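Local coordinates for D-glucosaminate-6-phosphate ammonia lyase (Salmonella typhimurium, PDB 7LCE), which is a pyridoxal-phosphate-bearing enzyme of the aminotransferase-like superfamily, related by family to the selenocysteine synthases, and is built as an assembly of eight chains, at residues Asn16-Met21 / Arg332-His337; Glu278-Ile283 / Ala358-Ile363; Leu156-Ser161 / Arg197-Ser202. All blocks are in the same frame, centred on the assembly; numbering follows the deposited sequence.

Interaction 1: residues Asn16-Met21 / Arg332-His337; sequences NACGKM and RKYQLH
With chi1 at -168° the C18 sulfur is turned to the side of its own carbonyl carbon and comes to lie along the root of R332. C18 SG lies 3.8 Å from R332 CA and 3.9 Å from R332 CG. The cysteine carbonyl meets the same chain, C18 O lying 3.5 Å from R332 CG. A bend at chi3 (65°) then swings the guanidinium round so that C18 O sits at its edge, near its plane; R332 NH1 is 3.6 Å from C18 O, and no hydrogen bond forms across the segments. Y334 lies against the guanidinium: its CE1 is over the centre of that group, and R332 NH2 is over the ring centre, 3.7 Å above the ring plane. The sulfur approaches the ring edge, with C18 SG 4.3 Å from Y334 CE1. On the C18 side an Asx turn, extended to an Asx motif by G19 N, braces the backbone: N16 OD1 accepts from C18 N at 3.0 Å, nearly along the C=O axis, and also from G19 N, while N16 ND2 returns a bond to G19 O at 2.8 Å. K20 NZ bonds N216 OD1 and the backbone O of the cofactor-bearing lysine at position 213. Strands 13-17 and 327-331 run parallel just before the contact; A17 has backbone bonds to Y330 and D344, and R332 to S342 of strand 340-343.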
# COMPACT_ATOMS: atom_id res chain seq x y z
N ASN A 16 36.88 -39.41 -22.91
CA ASN A 16 35.47 -39.38 -22.57
C ASN A 16 34.81 -40.67 -23.04
O ASN A 16 34.78 -40.95 -24.24
CB ASN A 16 34.78 -38.17 -23.19
CG ASN A 16 33.38 -37.96 -22.66
OD1 ASN A 16 32.74 -38.89 -22.15
ND2 ASN A 16 32.88 -36.74 -22.78
N ALA A 17 34.25 -41.42 -22.09
CA ALA A 17 33.50 -42.63 -22.40
C ALA A 17 32.15 -42.65 -21.70
O ALA A 17 31.50 -43.70 -21.68
CB ALA A 17 34.31 -43.87 -22.04
N CYS A 18 31.72 -41.53 -21.12
CA CYS A 18 30.43 -41.43 -20.46
C CYS A 18 29.36 -40.84 -21.37
O CYS A 18 28.24 -41.37 -21.44
CB CYS A 18 30.56 -40.60 -19.18
SG CYS A 18 29.12 -40.68 -18.09
N GLY A 19 29.67 -39.76 -22.07
CA GLY A 19 28.71 -39.10 -22.93
C GLY A 19 29.02 -37.62 -23.04
O GLY A 19 30.09 -37.16 -22.66
N LYS A 20 28.04 -36.88 -23.56
CA LYS A 20 28.19 -35.44 -23.79
C LYS A 20 27.95 -34.72 -22.46
O LYS A 20 26.86 -34.24 -22.15
CB LYS A 20 27.24 -34.97 -24.88
CG LYS A 20 27.17 -35.91 -26.08
CD LYS A 20 28.30 -35.65 -27.08
CE LYS A 20 27.98 -34.50 -28.01
NZ LYS A 20 26.78 -34.79 -28.84
N MET A 21 29.01 -34.65 -21.66
CA MET A 21 28.96 -34.12 -20.30
C MET A 21 29.46 -32.69 -20.25
O MET A 21 30.51 -32.37 -20.81
CB MET A 21 29.79 -35.01 -19.37
CG MET A 21 29.22 -36.40 -19.21
SD MET A 21 30.11 -37.41 -18.01
CE MET A 21 31.52 -36.38 -17.64
N ARG A 332 30.97 -44.48 -17.78
CA ARG A 332 29.61 -44.40 -17.28
C ARG A 332 29.54 -45.08 -15.92
O ARG A 332 29.82 -46.28 -15.80
CB ARG A 332 28.63 -45.05 -18.25
CG ARG A 332 28.36 -44.25 -19.51
CD ARG A 332 27.42 -44.99 -20.45
NE ARG A 332 26.08 -45.17 -19.90
CZ ARG A 332 25.08 -44.31 -20.06
NH1 ARG A 332 25.24 -43.19 -20.75
NH2 ARG A 332 23.90 -44.58 -19.53
N LYS A 333 29.16 -44.32 -14.89
CA LYS A 333 29.11 -44.80 -13.52
C LYS A 333 27.67 -44.95 -13.02
O LYS A 333 27.42 -44.86 -11.82
CB LYS A 333 29.91 -43.88 -12.60
CG LYS A 333 29.71 -42.40 -12.86
CD LYS A 333 30.66 -41.58 -12.01
CE LYS A 333 30.42 -41.81 -10.53
NZ LYS A 333 31.39 -41.08 -9.67
N TYR A 334 26.73 -45.17 -13.93
CA TYR A 334 25.32 -45.25 -13.55
C TYR A 334 25.07 -46.45 -12.65
O TYR A 334 24.60 -46.30 -11.51
CB TYR A 334 24.45 -45.31 -14.81
CG TYR A 334 24.34 -43.99 -15.55
CD1 TYR A 334 25.43 -43.48 -16.24
CD2 TYR A 334 23.16 -43.27 -15.55
CE1 TYR A 334 25.34 -42.27 -16.92
CE2 TYR A 334 23.06 -42.06 -16.22
CZ TYR A 334 24.15 -41.57 -16.91
OH TYR A 334 24.06 -40.37 -17.58
N GLN A 335 25.38 -47.65 -13.13
CA GLN A 335 25.20 -48.87 -12.34
C GLN A 335 26.46 -49.25 -11.58
O GLN A 335 26.77 -50.43 -11.42
CB GLN A 335 24.74 -50.02 -13.23
CG GLN A 335 23.39 -49.81 -13.91
CD GLN A 335 23.48 -48.94 -15.15
OE1 GLN A 335 24.57 -48.65 -15.65
NE2 GLN A 335 22.32 -48.53 -15.67
N LEU A 336 27.21 -48.25 -11.10
CA LEU A 336 28.45 -48.52 -10.37
C LEU A 336 28.18 -49.26 -9.06
O LEU A 336 29.02 -50.03 -8.60
CB LEU A 336 29.19 -47.21 -10.11
CG LEU A 336 30.72 -47.26 -10.01
CD1 LEU A 336 31.32 -47.82 -11.29
CD2 LEU A 336 31.27 -45.88 -9.73
N HIS A 337 27.01 -49.03 -8.46
CA HIS A 337 26.66 -49.75 -7.24
C HIS A 337 26.47 -51.24 -7.49
O HIS A 337 26.72 -52.06 -6.60
CB HIS A 337 25.39 -49.16 -6.62
CG HIS A 337 24.19 -49.23 -7.51
ND1 HIS A 337 24.00 -48.40 -8.59
CD2 HIS A 337 23.10 -50.04 -7.47
CE1 HIS A 337 22.86 -48.70 -9.19
NE2 HIS A 337 22.29 -49.69 -8.53

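Interaction 2: residues Glu278-Ile283 / Ala358-Ile363; sequences EAISAI and ARLREI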
# COMPACT_ATOMS: atom_id res chain seq x y z
N GLU A 278 37.26 -58.27 -25.46
CA GLU A 278 38.08 -59.44 -25.15
C GLU A 278 39.34 -59.05 -24.41
O GLU A 278 39.79 -59.77 -23.51
CB GLU A 278 38.41 -60.21 -26.43
CG GLU A 278 37.22 -60.93 -27.04
CD GLU A 278 37.55 -61.64 -28.34
OE1 GLU A 278 38.64 -62.25 -28.42
OE2 GLU A 278 36.72 -61.60 -29.27
N ALA A 279 39.94 -57.91 -24.76
CA ALA A 279 41.18 -57.49 -24.12
C ALA A 279 40.97 -57.21 -22.63
O ALA A 279 41.81 -57.58 -21.80
CB ALA A 279 41.74 -56.26 -24.82
N ILE A 280 39.86 -56.57 -22.28
CA ILE A 280 39.57 -56.31 -20.88
C ILE A 280 39.29 -57.61 -20.14
O ILE A 280 39.66 -57.77 -18.97
CB ILE A 280 38.40 -55.31 -20.75
CG1 ILE A 280 38.74 -54.00 -21.47
CG2 ILE A 280 38.07 -55.04 -19.29
CD1 ILE A 280 37.57 -53.05 -21.61
N SER A 281 38.64 -58.57 -20.80
CA SER A 281 38.32 -59.84 -20.16
C SER A 281 39.58 -60.65 -19.85
O SER A 281 39.57 -61.48 -18.94
CB SER A 281 37.37 -60.65 -21.03
OG SER A 281 36.22 -59.89 -21.35
N ALA A 282 40.65 -60.44 -20.62
CA ALA A 282 41.92 -61.11 -20.33
C ALA A 282 42.51 -60.64 -19.01
O ALA A 282 43.24 -61.40 -18.36
CB ALA A 282 42.91 -60.87 -21.47
N ILE A 283 42.20 -59.41 -18.60
CA ILE A 283 42.68 -58.88 -17.32
C ILE A 283 41.98 -59.60 -16.17
O ILE A 283 40.76 -59.77 -16.18
CB ILE A 283 42.45 -57.37 -17.26
CG1 ILE A 283 43.24 -56.65 -18.35
CG2 ILE A 283 42.83 -56.82 -15.89
CD1 ILE A 283 42.60 -55.36 -18.81
N ALA A 358 44.96 -50.16 -21.34
CA ALA A 358 46.26 -50.08 -20.67
C ALA A 358 46.12 -49.57 -19.24
O ALA A 358 46.75 -50.10 -18.32
CB ALA A 358 47.21 -49.18 -21.47
N ARG A 359 45.30 -48.53 -19.04
CA ARG A 359 45.09 -48.04 -17.68
C ARG A 359 44.39 -49.08 -16.82
O ARG A 359 44.70 -49.24 -15.64
CB ARG A 359 44.29 -46.74 -17.71
CG ARG A 359 44.01 -46.15 -16.33
CD ARG A 359 45.27 -45.52 -15.75
NE ARG A 359 45.06 -44.96 -14.42
CZ ARG A 359 45.53 -45.50 -13.30
NH1 ARG A 359 46.26 -46.60 -13.32
NH2 ARG A 359 45.26 -44.91 -12.14
N LEU A 360 43.44 -49.81 -17.41
CA LEU A 360 42.79 -50.90 -16.69
C LEU A 360 43.79 -51.98 -16.33
O LEU A 360 43.74 -52.54 -15.23
CB LEU A 360 41.64 -51.48 -17.51
CG LEU A 360 40.36 -50.66 -17.62
CD1 LEU A 360 39.38 -51.34 -18.56
CD2 LEU A 360 39.74 -50.46 -16.25
N ARG A 361 44.71 -52.29 -17.24
CA ARG A 361 45.74 -53.27 -16.95
C ARG A 361 46.68 -52.77 -15.86
O ARG A 361 47.06 -53.53 -14.96
CB ARG A 361 46.52 -53.60 -18.22
CG ARG A 361 47.37 -54.86 -18.13
CD ARG A 361 48.01 -55.19 -19.46
NE ARG A 361 47.05 -55.42 -20.53
CZ ARG A 361 46.85 -54.59 -21.55
NH1 ARG A 361 47.51 -53.45 -21.65
NH2 ARG A 361 45.97 -54.92 -22.49
N GLU A 362 47.05 -51.49 -15.91
CA GLU A 362 47.92 -50.92 -14.88
C GLU A 362 47.24 -50.92 -13.52
O GLU A 362 47.88 -51.20 -12.50
CB GLU A 362 48.33 -49.50 -15.27
CG GLU A 362 49.32 -48.86 -14.29
CD GLU A 362 49.68 -47.43 -14.67
OE1 GLU A 362 48.92 -46.81 -15.44
OE2 GLU A 362 50.73 -46.95 -14.21
N ILE A 363 45.94 -50.60 -13.48
CA ILE A 363 45.21 -50.63 -12.22
C ILE A 363 45.19 -52.04 -11.64
O ILE A 363 45.27 -52.23 -10.42
CB ILE A 363 43.78 -50.08 -12.42
CG1 ILE A 363 43.81 -48.57 -12.67
CG2 ILE A 363 42.90 -50.39 -11.22
CD1 ILE A 363 42.50 -48.02 -13.18
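I280 and L360 make the tight, buried end of this contact. Their side chains pass each other at a slant, and one methyl of the leucine does the touching: L360 CD1 is 3.9 Å from I280 CD1 and 4.0 Å from both I280 CG1 and I280 CG2, so it rests against two branches of the isoleucine. L360 points toward the partner segment. I283, at the C-terminal end of helix 270-282, also points across; its CD1 lies 4.2 Å from L360 CB and 4.0 Å from R361 N, thus against the helix backbone itself. Here the C-terminal end of helix 270-282 packs on helix 352-365 without a polar bond between the two segments, in a layer of helices laid on the antiparallel sheet that includes strand 286-292; L286 of that strand touches both I280 and L360. Helix 315-324 adds V318 and L322 against L360. The outer side is looser. R361 is exposed, and its CB makes the closest side-chain approach there, 4.3 Å from I283 CD1. A bend at chi3 (-60°) brings the rest of the chain back to lie loosely over I283 toward A279, with R361 NH2 about 5.0 Å from A279 CB.

Interaction 3: residues Leu156-Ser161 / Arg197-Ser202; sequences LLYVKS and RGWVAS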
# COMPACT_ATOMS: atom_id res chain seq x y z
N LEU A 156 3.50 -20.77 -22.69
CA LEU A 156 3.54 -22.10 -22.10
C LEU A 156 4.88 -22.75 -22.42
O LEU A 156 5.42 -22.56 -23.52
CB LEU A 156 2.41 -22.99 -22.63
CG LEU A 156 0.98 -22.76 -22.13
CD1 LEU A 156 0.39 -21.47 -22.69
CD2 LEU A 156 0.10 -23.95 -22.47
N LEU A 157 5.43 -23.50 -21.47
CA LEU A 157 6.74 -24.11 -21.62
C LEU A 157 6.64 -25.62 -21.43
O LEU A 157 6.16 -26.09 -20.39
CB LEU A 157 7.75 -23.52 -20.64
CG LEU A 157 9.17 -24.05 -20.81
CD1 LEU A 157 9.80 -23.48 -22.06
CD2 LEU A 157 10.02 -23.73 -19.59
N TYR A 158 7.09 -26.37 -22.43
CA TYR A 158 7.21 -27.82 -22.35
C TYR A 158 8.68 -28.19 -22.41
O TYR A 158 9.40 -27.74 -23.31
CB TYR A 158 6.44 -28.49 -23.49
CG TYR A 158 6.34 -30.00 -23.37
CD1 TYR A 158 7.37 -30.82 -23.80
CD2 TYR A 158 5.20 -30.59 -22.84
CE1 TYR A 158 7.28 -32.20 -23.69
CE2 TYR A 158 5.10 -31.97 -22.73
CZ TYR A 158 6.15 -32.77 -23.16
OH TYR A 158 6.06 -34.14 -23.06
N VAL A 159 9.13 -29.01 -21.47
CA VAL A 159 10.53 -29.40 -21.37
C VAL A 159 10.63 -30.89 -21.69
O VAL A 159 10.02 -31.72 -21.00
CB VAL A 159 11.11 -29.10 -19.98
CG1 VAL A 159 12.61 -29.38 -19.95
CG2 VAL A 159 10.83 -27.67 -19.57
N LYS A 160 11.39 -31.22 -22.73
CA LYS A 160 11.67 -32.61 -23.09
C LYS A 160 13.06 -32.96 -22.59
O LYS A 160 14.06 -32.43 -23.09
CB LYS A 160 11.56 -32.83 -24.59
CG LYS A 160 12.05 -34.19 -25.05
CD LYS A 160 11.18 -35.31 -24.51
CE LYS A 160 11.70 -36.67 -24.98
NZ LYS A 160 10.85 -37.79 -24.47
N SER A 161 13.13 -33.86 -21.61
CA SER A 161 14.41 -34.25 -21.03
C SER A 161 14.18 -35.46 -20.14
O SER A 161 13.08 -35.68 -19.64
CB SER A 161 15.05 -33.11 -20.23
OG SER A 161 16.40 -33.40 -19.90
N ARG A 197 12.98 -32.15 -36.47
CA ARG A 197 11.70 -31.82 -37.09
C ARG A 197 10.50 -32.17 -36.23
O ARG A 197 9.44 -31.56 -36.40
CB ARG A 197 11.57 -32.55 -38.43
CG ARG A 197 12.73 -32.30 -39.38
CD ARG A 197 12.56 -33.05 -40.69
NE ARG A 197 13.61 -32.72 -41.64
CZ ARG A 197 13.57 -31.69 -42.48
NH1 ARG A 197 12.55 -30.85 -42.50
NH2 ARG A 197 14.59 -31.50 -43.31
N GLY A 198 10.63 -33.13 -35.30
CA GLY A 198 9.47 -33.62 -34.59
C GLY A 198 8.78 -32.57 -33.74
O GLY A 198 7.55 -32.56 -33.62
N TRP A 199 9.56 -31.68 -33.13
CA TRP A 199 8.99 -30.71 -32.21
C TRP A 199 8.36 -29.53 -32.94
O TRP A 199 7.35 -28.98 -32.47
CB TRP A 199 10.05 -30.25 -31.22
CG TRP A 199 10.50 -31.40 -30.38
CD1 TRP A 199 11.67 -32.09 -30.49
CD2 TRP A 199 9.76 -32.04 -29.34
NE1 TRP A 199 11.71 -33.10 -29.56
CE2 TRP A 199 10.55 -33.09 -28.84
CE3 TRP A 199 8.50 -31.81 -28.76
CZ2 TRP A 199 10.12 -33.92 -27.80
CZ3 TRP A 199 8.08 -32.63 -27.73
CH2 TRP A 199 8.89 -33.67 -27.26
N VAL A 200 8.93 -29.12 -34.07
CA VAL A 200 8.30 -28.07 -34.87
C VAL A 200 7.00 -28.58 -35.49
O VAL A 200 6.00 -27.85 -35.55
CB VAL A 200 9.27 -27.57 -35.94
CG1 VAL A 200 8.58 -26.58 -36.86
CG2 VAL A 200 10.49 -26.93 -35.29
N ALA A 201 6.98 -29.84 -35.94
CA ALA A 201 5.81 -30.37 -36.62
C ALA A 201 4.61 -30.53 -35.70
O ALA A 201 3.47 -30.53 -36.18
CB ALA A 201 6.15 -31.71 -37.27
N SER A 202 4.83 -30.68 -34.40
CA SER A 202 3.73 -30.86 -33.45
C SER A 202 2.92 -29.58 -33.23
O SER A 202 1.88 -29.65 -32.57
CB SER A 202 4.27 -31.36 -32.11
OG SER A 202 5.04 -30.36 -31.47
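S202 OG donates to the main-chain O of W199 at 2.9 Å, from above the carbonyl plane, securing the backbone from which the indole leaves to meet Y158 and K160. This bond closes the short, weakly bonded helical turn around 198-201. The indole CG leaves beside the W199 backbone N (chi1 -64°), sending the six-membered ring toward the strand. There the lysine chain crosses it at about a right angle: K160 CG is 3.4 Å from W199 CZ2, and K160 CB and K160 CD each lie 3.7 Å from that same atom. The methylenes of K160, not its amine, make this contact; the lysine end leads away. Y158 approaches obliquely, with Y158 CE1 4.1 Å from W199 CZ3, and the two side chains again cross at about a right angle. Y158 also has H112 and F175 beside it, and with these the rings meet edge-to-face. A calcium ion lies about 4 Å from the W199 side chain. Strand 153-159 runs between parallel strands 105-109 and 186-189 of the mixed sheet, and W199 also touches V188 of the latter and I172 of helix 172-181.

In the fold
Interactions 1 and 2 lie on the same side of the chain's centre, their own centres about 18 Å apart, and both draw on helix 315-324 and on strands of the three-stranded antiparallel sheet. Interaction 3 belongs to the seven-stranded mixed sheet on the opposite side, its centre about 27 Å from that of interaction 1 and about 44 Å from that of interaction 2. Along the chain, 16-21 comes first, then both segments of interaction 3, then 278-283, 332-337 and 358-363, so interactions 1 and 2 alternate. The N-terminal strand is thereby joined to the C-terminal portion, with the large sheet formed in between, consistent with the two-part architecture of aminotransferase-like enzymes.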